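Local coordinates for protein 'Carboxyl esterase 2 (Tuber melanosporum Mel28, PDB 5MIF) that probably hydrolyses carboxylic esters, as an archaeal-like carboxylesterase with the alpha/beta hydrolase fold, at residues A[93-97]-A[176-180]; A[124-128]-A[144-148]; A[159-164]-A[194-199]; A[221-225]-A[263-267]. One frame throughout, in Å; residues are numbered along the deposited sequence.

In the fold
The four contacts run across an alpha/beta hydrolase fold from an edge region of its sheet to the loops beyond the ends of its strands. Contacts 1 and 2 share neighbouring strands, 90-97 and 142-147: Y93 O lies 2.9 Å from F145 N, and the centres of the two contacts are about 15 Å apart. Contact 2 meets contact 3 through Y148, whose CZ is 3.4 Å from L195 CD1, and contact 3 meets contact 4 where S197 OG lies 3.2 Å from P265 CG. Contacts 1 and 4, with centres about 32 Å apart, do not touch. Contact 3 includes part of helix 191-206, which follows the probable nucleophile S190, part of a likely S190-H317-D287 triad.

Contact 1. Residues A[93-97]-A[176-180]; sequences YLYKP and KLGVD
Residues 93-96 are extended strand, whereas 176-180 leave a turn and become strand at V179-D180. The two backbones keep apart: the nearest CA pairs are L94-L177 at 8.6 Å and K96-V179 at 8.7 Å, so side chains bridge the gap. L94 and K96, both with CB directed toward 176-180, do so from one face of their strand. L94 (chi1 t, chi2 p) brings CD2 to 3.6 Å from CB of L177 and CD1 to 4.1 Å from CG1 of V179, fitting between these two residues. L177 takes the m,t rotamer and V179 has chi1 m. K96 starts with chi1 m and chi2 t, bends at chi3 (m) and straightens again at chi4 (t). This carries its amine over the turn, where K96 NZ donates a hydrogen bond of 3.1 Å to L177 O, while K96 CD passes 4.5 Å from V179 CG1. G178 has phi/psi 89/20; a CB there would jam against the preceding carbonyl and sit 3.4 Å from K96 NZ. An apolar patch and a lysine-to-carbonyl hydrogen bond thus pack the turn after helix 158-173, at the start of strand 179-180, against one face of strand 90-97 near the sheet edge. Strand 90-97 is flanked by strands 75-82 and 142-147, L177 also packs on K78 and L80, and Y95, pointing to the other face, meets helix 129-139 at I132 and I136.

Contact 2. Residues A[124-128]-A[144-148]; sequences GPKSY and FFVDY
G124 is fully extended at phi/psi 159/-171, and P125-S127 then have helical angles without regular helical bonding, leading to Y128 at the N-cap position of helix 129-139. A weak Y128 N to G124 O hydrogen bond of 3.3 Å closes this turn. Facing it, F144-V146 are extended strand; the nearest CA pair is G124-D147, 5.8 Å. F145 (chi1 t, chi2 -88°) projects toward the turn, its CE1 3.4 Å from P125 N and 3.8 Å from P125 CD, its CZ 3.5 Å from G124 C, and its CE2 3.8 Å from Y128 CB. D147 (chi1 t) places OD2 3.7 Å from P125 CD and OD1 3.9 Å from G124 CA. A CB on G124 would clash with P125 CD. Y128 (chi1 m) starts toward the strand, but its ring leads away and its OH is hydrogen-bonded to D189 OD2, next to the probable nucleophile S190. The turn thus packs against an inner strand of the sheet, just before a helix near the likely catalytic centre. Its chemistry is chiefly van der Waals: the F145 ring packs against the turn, and the polar ends of S127 and Y128 find partners elsewhere, at D62 and D189.

Contact 3. Residues A[159-164]-A[194-199]; sequences PNEQCY and ELSSSV
Both segments are regular alpha-helix, crossing at -62° with their short axes 9.3 Å apart at closest approach. CA atoms come nearest at N160-L195 (5.8 Å) and Y164-V199 (5.3 Å). N160 supplies the polar link: with chi1 m and chi2 62°, its ND2 donates to E194 OE2 at 3.2 Å (149°) and to S198 OG at 3.1 Å (169°). Both acceptor residues are engaged further, since E194 OE1 bonds to W120 NE1 and S198 OG to V262 O. E194 (chi1 t, chi2 -94°) and S198 (chi1 t) therefore tie N160 to two loops. Within each helix regular i to i+4 bonds run, such as C163 N to P159 O (3.0 Å) and V199 N to L195 O (2.9 Å). Around this polar cluster L195 and V199 pack their methyl groups against helix 158-173. V199 (chi1 t) has CG2 3.6 Å from C163 CB and 3.7 Å from Y164 N, and its CG1 is 4.2 Å from Y164 CD1; L195 (m,t) puts CD2 3.8 Å from N160 N and CD1 4.3 Å from C163 SG. The hydroxyl of Y164 bonds to T208. Helix 191-206 follows the probable nucleophile elbow, and this interface packs helix 158-173 against it. Every residue that touches is buried, so the chemistry pairs a buried amide with a carboxylate and a hydroxyl inside an otherwise largely apolar helix crossing.

Contact 4. Residues A[221-225]-A[263-267]; sequences TDLAC and ASPGR
Two loops run close together, with CA atoms 4.8 Å apart at T221-G266 and 4.6 Å at D222-S264. Neither has regular strand or alpha-helix, although P265-R267 form a 3-10 turn. A263 opens 263-267; its O lies 3.8 Å from L223 CD1, the leucine having chi1 m and chi2 p. S264 (phi/psi -128/84, chi1 m) turns its hydroxyl to the other loop, where L223 N donates to S264 OG at 2.9 Å and 172°; the same OG bonds to R258 O. At P265, T221 O stands 3.3 Å from P265 N, a proline nitrogen that cannot donate. That carbonyl instead accepts from G266 N at 3.0 Å (150°). A CB on G266 would clash with T221 O. R267 ends the turn, its N bonding to S264 O at 2.8 Å. Its side chain (m,t,p, chi4 81°) reaches back so that NH1 meets D222 OD2 at 3.0 Å in a salt bridge of weak hydrogen-bond geometry, with C225 SG 3.4 Å from NH1 and A224 CB over one guanidinium face. D222 (chi1 t) also serves its own loop: its OD1 accepts from A224 N (3.0 Å), C225 N (3.2 Å) and, weakly, R267 NH1 (3.4 Å). The arrangement is an Asx turn, extended to an Asx motif, tied by a salt bridge to a 3-10 turn among the loops after strand 213-217 and helix 241-251 of the alpha/beta hydrolase fold.

Contact 1. Residues A[93-97]-A[176-180]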
loop_
_atom_site.group_PDB
_atom_site.type_symbol
_atom_site.label_atom_id
_atom_site.label_comp_id
_atom_site.label_asym_id
_atom_site.label_seq_id
_atom_site.Cartn_x
_atom_site.Cartn_y
_atom_site.Cartn_z
ATOM N N TYR A 93 7.123 -5.544 27.162
ATOM C CA TYR A 93 8.362 -6.097 26.655
ATOM C C TYR A 93 9.059 -5.064 25.756
ATOM O O TYR A 93 8.473 -4.598 24.785
ATOM C CB TYR A 93 8.108 -7.389 25.879
ATOM C CG TYR A 93 7.447 -8.492 26.689
ATOM C CD1 TYR A 93 6.063 -8.533 26.851
ATOM C CD2 TYR A 93 8.208 -9.470 27.322
ATOM C CE1 TYR A 93 5.451 -9.541 27.609
ATOM C CE2 TYR A 93 7.612 -10.478 28.076
ATOM C CZ TYR A 93 6.237 -10.506 28.221
ATOM O OH TYR A 93 5.656 -11.506 28.970
ATOM N N LEU A 94 10.309 -4.721 26.057
ATOM C CA LEU A 94 11.058 -3.840 25.163
ATOM C C LEU A 94 11.959 -4.677 24.262
ATOM O O LEU A 94 12.893 -5.317 24.734
ATOM C CB LEU A 94 11.893 -2.826 25.943
ATOM C CG LEU A 94 12.698 -1.815 25.103
ATOM C CD1 LEU A 94 11.758 -0.901 24.313
ATOM C CD2 LEU A 94 13.639 -0.992 25.970
ATOM N N TYR A 95 11.665 -4.677 22.968
ATOM C CA TYR A 95 12.484 -5.407 22.009
ATOM C C TYR A 95 13.379 -4.453 21.230
ATOM O O TYR A 95 12.890 -3.466 20.677
ATOM C CB TYR A 95 11.620 -6.195 21.041
ATOM C CG TYR A 95 10.642 -7.160 21.675
ATOM C CD1 TYR A 95 11.080 -8.311 22.339
ATOM C CD2 TYR A 95 9.276 -6.955 21.548
ATOM C CE1 TYR A 95 10.159 -9.216 22.881
ATOM C CE2 TYR A 95 8.361 -7.831 22.082
ATOM C CZ TYR A 95 8.796 -8.957 22.745
ATOM O OH TYR A 95 7.837 -9.806 23.250
ATOM N N LYS A 96 14.681 -4.737 21.207
ATOM C CA LYS A 96 15.659 -3.907 20.486
ATOM C C LYS A 96 16.469 -4.697 19.469
ATOM O O LYS A 96 16.938 -5.785 19.770
ATOM C CB LYS A 96 16.629 -3.238 21.463
ATOM C CG LYS A 96 15.982 -2.389 22.523
ATOM C CD LYS A 96 17.013 -1.513 23.212
ATOM C CE LYS A 96 17.664 -2.287 24.344
ATOM N NZ LYS A 96 18.794 -1.547 24.939
ATOM N N PRO A 97 16.633 -4.153 18.258
ATOM C CA PRO A 97 17.534 -4.806 17.302
ATOM C C PRO A 97 18.987 -4.855 17.822
ATOM O O PRO A 97 19.405 -4.017 18.620
ATOM C CB PRO A 97 17.445 -3.909 16.069
ATOM C CG PRO A 97 17.085 -2.558 16.621
ATOM C CD PRO A 97 16.162 -2.841 17.778
ATOM N N LYS A 176 16.827 5.724 29.511
ATOM C CA LYS A 176 17.649 4.846 30.336
ATOM C C LYS A 176 17.671 3.420 29.814
ATOM O O LYS A 176 18.530 2.622 30.192
ATOM C CB LYS A 176 17.081 4.830 31.756
ATOM C CG LYS A 176 16.949 6.205 32.383
ATOM C CD LYS A 176 16.154 6.125 33.673
ATOM C CE LYS A 176 16.119 7.458 34.394
ATOM N NZ LYS A 176 15.073 7.443 35.442
ATOM N N LEU A 177 16.762 3.117 28.898
ATOM C CA LEU A 177 16.728 1.806 28.259
ATOM C C LEU A 177 17.322 1.848 26.859
ATOM O O LEU A 177 17.326 0.842 26.147
ATOM C CB LEU A 177 15.296 1.280 28.201
ATOM C CG LEU A 177 14.632 1.025 29.552
ATOM C CD1 LEU A 177 13.180 0.641 29.348
ATOM C CD2 LEU A 177 15.390 -0.049 30.325
ATOM N N GLY A 178 17.800 3.019 26.454
ATOM C CA GLY A 178 18.473 3.140 25.175
ATOM C C GLY A 178 17.534 3.448 24.023
ATOM O O GLY A 178 17.870 3.196 22.872
ATOM N N VAL A 179 16.347 3.968 24.326
ATOM C CA VAL A 179 15.435 4.379 23.266
ATOM C C VAL A 179 15.148 5.859 23.405
ATOM O O VAL A 179 15.326 6.451 24.471
ATOM C CB VAL A 179 14.100 3.591 23.269
ATOM C CG1 VAL A 179 14.361 2.102 23.139
ATOM C CG2 VAL A 179 13.292 3.902 24.523
ATOM N N ASP A 180 14.695 6.449 22.310
ATOM C CA ASP A 180 14.433 7.876 22.265
ATOM C C ASP A 180 12.936 8.146 22.299
ATOM O O ASP A 180 12.258 8.014 21.284
ATOM C CB ASP A 180 15.074 8.473 21.004
ATOM C CG ASP A 180 14.839 9.965 20.868
ATOM O OD1 ASP A 180 14.315 10.597 21.812
ATOM O OD2 ASP A 180 15.154 10.493 19.782
#

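Contact 2. Residues A[124-128]-A[144-148]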
loop_
_atom_site.group_PDB
_atom_site.type_symbol
_atom_site.label_atom_id
_atom_site.label_comp_id
_atom_site.label_asym_id
_atom_site.label_seq_id
_atom_site.Cartn_x
_atom_site.Cartn_y
_atom_site.Cartn_z
ATOM N N GLY A 124 -0.739 -11.601 22.724
ATOM C CA GLY A 124 0.355 -11.333 23.635
ATOM C C GLY A 124 1.629 -11.483 22.830
ATOM O O GLY A 124 1.559 -11.638 21.609
ATOM N N PRO A 125 2.789 -11.458 23.496
ATOM C CA PRO A 125 4.070 -11.488 22.778
ATOM C C PRO A 125 4.277 -12.739 21.922
ATOM O O PRO A 125 4.950 -12.644 20.895
ATOM C CB PRO A 125 5.107 -11.425 23.904
ATOM C CG PRO A 125 4.376 -11.914 25.134
ATOM C CD PRO A 125 2.970 -11.429 24.958
ATOM N N LYS A 126 3.700 -13.877 22.305
ATOM C CA LYS A 126 3.933 -15.122 21.567
ATOM C C LYS A 126 3.252 -15.129 20.213
ATOM O O LYS A 126 3.876 -15.407 19.188
ATOM C CB LYS A 126 3.463 -16.344 22.374
ATOM C CG LYS A 126 4.229 -16.625 23.673
ATOM C CD LYS A 126 3.630 -17.865 24.376
ATOM C CE LYS A 126 4.661 -18.670 25.153
ATOM N NZ LYS A 126 4.705 -18.358 26.607
ATOM N N SER A 127 1.961 -14.829 20.208
ATOM C CA SER A 127 1.183 -14.868 18.986
ATOM C C SER A 127 1.575 -13.758 18.027
ATOM O O SER A 127 1.269 -13.830 16.839
ATOM C CB SER A 127 -0.310 -14.801 19.302
ATOM O OG SER A 127 -0.586 -13.727 20.176
ATOM N N TYR A 128 2.220 -12.724 18.555
ATOM C CA TYR A 128 2.622 -11.582 17.742
ATOM C C TYR A 128 4.113 -11.568 17.437
ATOM O O TYR A 128 4.629 -10.569 16.949
ATOM C CB TYR A 128 2.190 -10.279 18.427
ATOM C CG TYR A 128 0.765 -9.938 18.060
ATOM C CD1 TYR A 128 -0.306 -10.593 18.675
ATOM C CD2 TYR A 128 0.483 -8.991 17.073
ATOM C CE1 TYR A 128 -1.612 -10.309 18.328
ATOM C CE2 TYR A 128 -0.830 -8.696 16.720
ATOM C CZ TYR A 128 -1.874 -9.361 17.353
ATOM O OH TYR A 128 -3.177 -9.087 17.001
ATOM N N PHE A 144 8.133 -1.470 21.765
ATOM C CA PHE A 144 7.637 -1.444 23.133
ATOM C C PHE A 144 6.273 -2.106 23.091
ATOM O O PHE A 144 5.265 -1.476 22.751
ATOM C CB PHE A 144 7.578 0.008 23.637
ATOM C CG PHE A 144 7.119 0.172 25.063
ATOM C CD1 PHE A 144 7.955 -0.147 26.125
ATOM C CD2 PHE A 144 5.881 0.725 25.339
ATOM C CE1 PHE A 144 7.539 0.037 27.436
ATOM C CE2 PHE A 144 5.462 0.913 26.645
ATOM C CZ PHE A 144 6.289 0.563 27.696
ATOM N N PHE A 145 6.256 -3.400 23.383
ATOM C CA PHE A 145 5.055 -4.212 23.221
ATOM C C PHE A 145 4.300 -4.290 24.555
ATOM O O PHE A 145 4.790 -4.881 25.528
ATOM C CB PHE A 145 5.446 -5.604 22.722
ATOM C CG PHE A 145 4.285 -6.492 22.386
ATOM C CD1 PHE A 145 3.698 -7.291 23.365
ATOM C CD2 PHE A 145 3.805 -6.559 21.100
ATOM C CE1 PHE A 145 2.631 -8.130 23.060
ATOM C CE2 PHE A 145 2.732 -7.396 20.779
ATOM C CZ PHE A 145 2.148 -8.190 21.761
ATOM N N VAL A 146 3.121 -3.672 24.605
ATOM C CA VAL A 146 2.357 -3.607 25.844
ATOM C C VAL A 146 1.467 -4.837 26.000
ATOM O O VAL A 146 0.569 -5.073 25.200
ATOM C CB VAL A 146 1.503 -2.348 25.906
ATOM C CG1 VAL A 146 0.739 -2.319 27.225
ATOM C CG2 VAL A 146 2.391 -1.110 25.772
ATOM N N ASP A 147 1.743 -5.626 27.030
ATOM C CA ASP A 147 0.992 -6.850 27.290
ATOM C C ASP A 147 -0.120 -6.564 28.292
ATOM O O ASP A 147 -0.079 -7.009 29.439
ATOM C CB ASP A 147 1.953 -7.943 27.795
ATOM C CG ASP A 147 1.358 -9.349 27.723
ATOM O OD1 ASP A 147 0.312 -9.562 27.069
ATOM O OD2 ASP A 147 1.969 -10.258 28.312
ATOM N N TYR A 148 -1.104 -5.786 27.857
ATOM C CA TYR A 148 -2.181 -5.326 28.729
ATOM C C TYR A 148 -3.081 -6.499 29.177
ATOM O O TYR A 148 -3.099 -7.565 28.546
ATOM C CB TYR A 148 -3.010 -4.258 28.007
ATOM C CG TYR A 148 -3.561 -4.751 26.688
ATOM C CD1 TYR A 148 -4.781 -5.406 26.629
ATOM C CD2 TYR A 148 -2.848 -4.581 25.502
ATOM C CE1 TYR A 148 -5.292 -5.864 25.428
ATOM C CE2 TYR A 148 -3.350 -5.046 24.287
ATOM C CZ TYR A 148 -4.567 -5.686 24.259
ATOM O OH TYR A 148 -5.077 -6.152 23.058
#

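Contact 3. Residues A[159-164]-A[194-199]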
loop_
_atom_site.group_PDB
_atom_site.type_symbol
_atom_site.label_atom_id
_atom_site.label_comp_id
_atom_site.label_asym_id
_atom_site.label_seq_id
_atom_site.Cartn_x
_atom_site.Cartn_y
_atom_site.Cartn_z
ATOM N N PRO A 159 -7.902 -1.641 29.847
ATOM C CA PRO A 159 -6.783 -1.886 28.919
ATOM C C PRO A 159 -6.298 -0.589 28.232
ATOM O O PRO A 159 -5.083 -0.412 28.041
ATOM C CB PRO A 159 -7.366 -2.874 27.905
ATOM C CG PRO A 159 -8.510 -3.570 28.665
ATOM C CD PRO A 159 -9.090 -2.461 29.514
ATOM N N ASN A 160 -7.230 0.297 27.887
ATOM C CA ASN A 160 -6.884 1.598 27.339
ATOM C C ASN A 160 -5.955 2.379 28.263
ATOM O O ASN A 160 -4.938 2.925 27.824
ATOM C CB ASN A 160 -8.149 2.414 27.086
ATOM C CG ASN A 160 -9.206 1.619 26.334
ATOM O OD1 ASN A 160 -9.687 0.599 26.822
ATOM N ND2 ASN A 160 -9.576 2.089 25.151
ATOM N N GLU A 161 -6.319 2.440 29.544
ATOM C CA GLU A 161 -5.550 3.205 30.518
ATOM C C GLU A 161 -4.237 2.512 30.853
ATOM O O GLU A 161 -3.256 3.178 31.186
ATOM C CB GLU A 161 -6.373 3.465 31.780
ATOM C CG GLU A 161 -7.601 4.365 31.552
ATOM C CD GLU A 161 -7.258 5.815 31.208
ATOM O OE1 GLU A 161 -6.092 6.227 31.362
ATOM O OE2 GLU A 161 -8.173 6.567 30.816
ATOM N N GLN A 162 -4.216 1.183 30.789
ATOM C CA GLN A 162 -2.959 0.462 30.960
ATOM C C GLN A 162 -1.988 0.876 29.859
ATOM O O GLN A 162 -0.832 1.203 30.129
ATOM C CB GLN A 162 -3.170 -1.056 30.906
ATOM C CG GLN A 162 -3.763 -1.669 32.173
ATOM C CD GLN A 162 -3.829 -3.182 32.096
ATOM O OE1 GLN A 162 -4.273 -3.742 31.093
ATOM N NE2 GLN A 162 -3.351 -3.852 33.142
ATOM N N CYS A 163 -2.477 0.857 28.620
ATOM C CA CYS A 163 -1.670 1.218 27.455
ATOM C C CYS A 163 -1.219 2.663 27.557
ATOM O O CYS A 163 -0.053 2.975 27.315
ATOM C CB CYS A 163 -2.457 1.004 26.173
ATOM S SG CYS A 163 -2.724 -0.718 25.801
ATOM N N TYR A 164 -2.144 3.543 27.921
ATOM C CA TYR A 164 -1.797 4.941 28.115
ATOM C C TYR A 164 -0.726 5.079 29.192
ATOM O O TYR A 164 0.273 5.767 28.978
ATOM C CB TYR A 164 -3.027 5.780 28.460
ATOM C CG TYR A 164 -2.670 7.219 28.722
ATOM C CD1 TYR A 164 -2.477 8.101 27.675
ATOM C CD2 TYR A 164 -2.487 7.686 30.018
ATOM C CE1 TYR A 164 -2.136 9.416 27.907
ATOM C CE2 TYR A 164 -2.144 8.993 30.265
ATOM C CZ TYR A 164 -1.966 9.859 29.206
ATOM O OH TYR A 164 -1.617 11.174 29.450
ATOM N N GLU A 194 -7.945 0.032 17.928
ATOM C CA GLU A 194 -8.799 0.781 18.849
ATOM C C GLU A 194 -7.952 1.336 19.984
ATOM O O GLU A 194 -8.078 2.510 20.346
ATOM C CB GLU A 194 -9.936 -0.098 19.396
ATOM C CG GLU A 194 -10.939 0.631 20.296
ATOM C CD GLU A 194 -10.602 0.529 21.783
ATOM O OE1 GLU A 194 -9.691 -0.240 22.122
ATOM O OE2 GLU A 194 -11.257 1.202 22.616
ATOM N N LEU A 195 -7.070 0.505 20.535
ATOM C CA LEU A 195 -6.228 0.942 21.644
ATOM C C LEU A 195 -5.243 2.053 21.236
ATOM O O LEU A 195 -5.013 3.014 21.990
ATOM C CB LEU A 195 -5.459 -0.257 22.224
ATOM C CG LEU A 195 -6.358 -1.279 22.951
ATOM C CD1 LEU A 195 -5.605 -2.568 23.275
ATOM C CD2 LEU A 195 -6.950 -0.663 24.205
ATOM N N SER A 196 -4.645 1.911 20.054
ATOM C CA SER A 196 -3.668 2.889 19.582
ATOM C C SER A 196 -4.327 4.259 19.445
ATOM O O SER A 196 -3.846 5.256 19.989
ATOM C CB SER A 196 -3.050 2.445 18.245
ATOM O OG SER A 196 -1.975 3.299 17.862
ATOM N N SER A 197 -5.451 4.298 18.743
ATOM C CA SER A 197 -6.140 5.563 18.518
ATOM C C SER A 197 -6.746 6.086 19.821
ATOM O O SER A 197 -6.876 7.299 19.996
ATOM C CB SER A 197 -7.225 5.407 17.453
ATOM O OG SER A 197 -8.115 4.380 17.833
ATOM N N SER A 198 -7.105 5.178 20.737
ATOM C CA SER A 198 -7.596 5.593 22.051
ATOM C C SER A 198 -6.532 6.305 22.864
ATOM O O SER A 198 -6.798 7.353 23.461
ATOM C CB SER A 198 -8.127 4.394 22.839
ATOM O OG SER A 198 -8.649 4.807 24.092
ATOM N N VAL A 199 -5.328 5.739 22.874
ATOM C CA VAL A 199 -4.203 6.321 23.594
ATOM C C VAL A 199 -3.780 7.663 22.972
ATOM O O VAL A 199 -3.402 8.612 23.687
ATOM C CB VAL A 199 -3.013 5.336 23.628
ATOM C CG1 VAL A 199 -1.758 6.011 24.162
ATOM C CG2 VAL A 199 -3.373 4.110 24.498
#

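Contact 4. Residues A[221-225]-A[263-267]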
loop_
_atom_site.group_PDB
_atom_site.type_symbol
_atom_site.label_atom_id
_atom_site.label_comp_id
_atom_site.label_asym_id
_atom_site.label_seq_id
_atom_site.Cartn_x
_atom_site.Cartn_y
_atom_site.Cartn_z
ATOM N N THR A 221 -12.713 1.179 15.209
ATOM C CA THR A 221 -12.761 2.589 15.558
ATOM C C THR A 221 -14.110 2.968 16.140
ATOM O O THR A 221 -14.243 3.996 16.806
ATOM C CB THR A 221 -12.484 3.470 14.331
ATOM O OG1 THR A 221 -13.448 3.163 13.319
ATOM C CG2 THR A 221 -11.106 3.200 13.777
ATOM N N ASP A 222 -15.105 2.123 15.897
ATOM C CA ASP A 222 -16.471 2.400 16.341
ATOM C C ASP A 222 -17.107 1.116 16.858
ATOM O O ASP A 222 -17.422 0.215 16.083
ATOM C CB ASP A 222 -17.297 2.995 15.193
ATOM C CG ASP A 222 -18.621 3.592 15.661
ATOM O OD1 ASP A 222 -19.092 3.246 16.766
ATOM O OD2 ASP A 222 -19.186 4.425 14.924
ATOM N N LEU A 223 -17.261 1.020 18.176
ATOM C CA LEU A 223 -17.787 -0.196 18.785
ATOM C C LEU A 223 -19.309 -0.152 18.918
ATOM O O LEU A 223 -19.942 -1.158 19.236
ATOM C CB LEU A 223 -17.151 -0.427 20.158
ATOM C CG LEU A 223 -15.805 -1.161 20.197
ATOM C CD1 LEU A 223 -14.734 -0.456 19.366
ATOM C CD2 LEU A 223 -15.330 -1.336 21.620
ATOM N N ALA A 224 -19.887 1.024 18.694
ATOM C CA ALA A 224 -21.309 1.236 18.937
ATOM C C ALA A 224 -22.140 0.942 17.702
ATOM O O ALA A 224 -23.170 0.281 17.779
ATOM C CB ALA A 224 -21.558 2.658 19.398
ATOM N N CYS A 225 -21.683 1.435 16.559
ATOM C CA CYS A 225 -22.468 1.349 15.345
ATOM C C CYS A 225 -21.939 0.279 14.413
ATOM O O CYS A 225 -20.755 -0.070 14.427
ATOM C CB CYS A 225 -22.514 2.706 14.639
ATOM S SG CYS A 225 -23.585 3.897 15.495
ATOM N N ALA A 263 -13.603 4.865 24.014
ATOM C CA ALA A 263 -13.871 3.511 23.512
ATOM C C ALA A 263 -13.851 3.454 21.987
ATOM O O ALA A 263 -13.349 2.501 21.382
ATOM C CB ALA A 263 -15.220 3.009 24.025
ATOM N N SER A 264 -14.435 4.476 21.379
ATOM C CA SER A 264 -14.632 4.520 19.942
ATOM C C SER A 264 -14.091 5.827 19.387
ATOM O O SER A 264 -14.840 6.784 19.222
ATOM C CB SER A 264 -16.119 4.365 19.618
ATOM O OG SER A 264 -16.610 3.115 20.078
ATOM N N PRO A 265 -12.779 5.881 19.110
ATOM C CA PRO A 265 -12.160 7.152 18.700
ATOM C C PRO A 265 -12.703 7.683 17.384
ATOM O O PRO A 265 -12.509 8.864 17.086
ATOM C CB PRO A 265 -10.676 6.799 18.599
ATOM C CG PRO A 265 -10.513 5.681 19.586
ATOM C CD PRO A 265 -11.767 4.857 19.415
ATOM N N GLY A 266 -13.362 6.822 16.612
ATOM C CA GLY A 266 -14.083 7.247 15.428
ATOM C C GLY A 266 -15.193 8.248 15.723
ATOM O O GLY A 266 -15.671 8.937 14.819
ATOM N N ARG A 267 -15.612 8.308 16.988
ATOM C CA ARG A 267 -16.690 9.189 17.420
ATOM C C ARG A 267 -16.164 10.400 18.174
ATOM O O ARG A 267 -16.939 11.154 18.763
ATOM C CB ARG A 267 -17.678 8.422 18.307
ATOM C CG ARG A 267 -18.208 7.148 17.670
ATOM C CD ARG A 267 -19.157 6.407 18.602
ATOM N NE ARG A 267 -20.480 7.018 18.569
ATOM C CZ ARG A 267 -21.392 6.789 17.631
ATOM N NH1 ARG A 267 -21.147 5.929 16.648
ATOM N NH2 ARG A 267 -22.558 7.419 17.687
#